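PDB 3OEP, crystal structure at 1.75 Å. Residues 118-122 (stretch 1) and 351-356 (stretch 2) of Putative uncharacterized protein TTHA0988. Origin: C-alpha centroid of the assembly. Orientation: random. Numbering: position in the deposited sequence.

Stretch 1 118-122: GFTPG
Stretch 2 (351-356) PDLRGR

No hydrogen bond or salt bridge joins these two stretches, although an aspartate and an arginine lie at their meeting point; the contact rests on packing alone, centred on a proline ring set against a glycine. It illustrates a general principle: polar groups can shape a loop from within, while the shaped loop offers carbon atoms to its neighbour. The touching residues lie at least 231 positions apart in one chain, neither stretch forms a regular helix or strand, and together they bury a modest 171 Å².

The receiving surface is a type I turn from Leu353 to Arg356, closed by the backbone hydrogen bond from Arg356 N to Leu353 O at 3.1 Å. Its central residues have phi/psi of -56/-42 (Arg354) and -89/7 (Gly355); Arg356 then turns to 53/40. Asp352, at -123/90, precedes the turn and braces it: with chi1 t (-169°) and chi2 -40°, its OD1 accepts a hydrogen bond from Gly355 N at 3.1 Å, with an angle of 149° at the hydrogen. OD2 is satisfied elsewhere in the structure.

Pro121 supplies the largest covered area, 61 Å². At phi/psi -49/125, with a C-gamma exo pucker, its CB points toward the turn. Pro121 CG lies 3.6 Å from Gly355 CA, the closest approach between the stretches, and Pro121 CA and Gly355 CA are 5.5 Å apart. An ideal CB on Gly355 would lie 3.0 Å from Pro121 CG, a clash, so the absence of a side chain makes room for the ring. Pro121 CG also lies 4.3 Å from Asp352 OD1, a loose approach to the bracing carboxylate.

Arg354 extends the apolar surface with its methylenes. Chi1 and chi2 are both t (-173° and 177°), chi3 is m (-65°) and chi4 is 105°; Arg354 CG rests 3.8 Å from Pro121 CD, and Arg354 CD lies 3.8 Å from Thr120 CG2. The guanidinium NH1 and NH2 are hydrogen-bonded elsewhere, leaving the aliphatic shaft to pack here. Thr120, extended at -124/162 with chi1 p (60°), directs its CB sideways yet brings its methyl to the arginine; the Thr120 and Arg354 CA atoms are 6.8 Å apart. The CA-to-CB bond of Phe119, at -52/-43 and chi1 t (-174°), points away, and the residue contributes its backbone: Phe119 O is 4.3 Å from Arg354 CD.

Glycines bracket stretch 1 for local reasons. Gly118, at 117/25, would have any CB jammed against the preceding carbonyl oxygen, and Gly122, at 81/-2, has a positive phi that favours glycine.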

# COMPACT_ATOMS: atom_id res chain seq x y z
N GLY A 118 2.25 6.66 9.24
CA GLY A 118 2.27 5.74 8.12
C GLY A 118 2.07 6.31 6.73
O GLY A 118 1.68 5.57 5.83
N PHE A 119 2.38 7.59 6.52
CA PHE A 119 2.38 8.11 5.14
C PHE A 119 3.25 7.21 4.25
O PHE A 119 2.90 6.90 3.11
CB PHE A 119 2.87 9.56 5.10
CG PHE A 119 2.75 10.19 3.75
CD1 PHE A 119 3.86 10.27 2.91
CD2 PHE A 119 1.53 10.68 3.31
CE1 PHE A 119 3.74 10.84 1.65
CE2 PHE A 119 1.41 11.25 2.05
CZ PHE A 119 2.52 11.33 1.22
N THR A 120 4.39 6.82 4.80
CA THR A 120 5.10 5.60 4.39
C THR A 120 5.25 4.83 5.70
O THR A 120 5.10 5.41 6.77
CB THR A 120 6.48 5.91 3.77
OG1 THR A 120 7.31 6.59 4.72
CG2 THR A 120 6.34 6.77 2.52
N PRO A 121 5.53 3.51 5.64
CA PRO A 121 5.58 2.75 6.89
C PRO A 121 6.44 3.40 7.99
O PRO A 121 7.59 3.74 7.76
CB PRO A 121 6.16 1.41 6.43
CG PRO A 121 5.61 1.26 5.06
CD PRO A 121 5.63 2.64 4.46
N GLY A 122 5.83 3.62 9.16
CA GLY A 122 6.54 4.17 10.31
C GLY A 122 6.72 5.68 10.35
O GLY A 122 7.26 6.20 11.33
N PRO A 351 4.20 -8.75 -0.19
CA PRO A 351 5.22 -7.71 -0.10
C PRO A 351 4.63 -6.33 0.19
O PRO A 351 3.50 -6.03 -0.21
CB PRO A 351 5.86 -7.73 -1.48
CG PRO A 351 4.82 -8.25 -2.38
CD PRO A 351 4.02 -9.23 -1.57
N ASP A 352 5.40 -5.51 0.89
CA ASP A 352 5.10 -4.08 0.98
C ASP A 352 6.34 -3.39 0.48
O ASP A 352 7.26 -3.12 1.25
CB ASP A 352 4.79 -3.65 2.41
CG ASP A 352 4.23 -2.23 2.48
OD1 ASP A 352 4.72 -1.35 1.74
OD2 ASP A 352 3.29 -2.01 3.25
N LEU A 353 6.38 -3.14 -0.83
CA LEU A 353 7.60 -2.66 -1.47
C LEU A 353 7.99 -1.26 -0.96
O LEU A 353 9.17 -0.96 -0.80
CB LEU A 353 7.48 -2.68 -3.00
CG LEU A 353 7.19 -4.03 -3.65
CD1 LEU A 353 7.16 -3.87 -5.17
CD2 LEU A 353 8.21 -5.07 -3.24
N ARG A 354 6.99 -0.43 -0.67
CA ARG A 354 7.22 0.86 -0.04
C ARG A 354 7.98 0.71 1.28
O ARG A 354 8.89 1.48 1.58
CB ARG A 354 5.89 1.60 0.19
CG ARG A 354 6.03 3.02 0.69
CD ARG A 354 4.69 3.73 0.84
NE ARG A 354 4.01 3.92 -0.45
CZ ARG A 354 2.97 3.23 -0.89
NH1 ARG A 354 2.46 3.51 -2.10
NH2 ARG A 354 2.41 2.26 -0.17
N GLY A 355 7.60 -0.30 2.07
CA GLY A 355 8.24 -0.57 3.36
C GLY A 355 9.44 -1.50 3.31
O GLY A 355 9.96 -1.88 4.37
N ARG A 356 9.89 -1.86 2.11
CA ARG A 356 10.97 -2.83 1.91
C ARG A 356 10.71 -4.15 2.65
O ARG A 356 11.62 -4.74 3.24
CB ARG A 356 12.32 -2.21 2.27
CG ARG A 356 12.65 -0.98 1.43
CD ARG A 356 14.02 -0.42 1.75
NE ARG A 356 14.33 0.73 0.90
CZ ARG A 356 15.46 1.43 0.94
NH1 ARG A 356 16.42 1.12 1.79
NH2 ARG A 356 15.63 2.46 0.11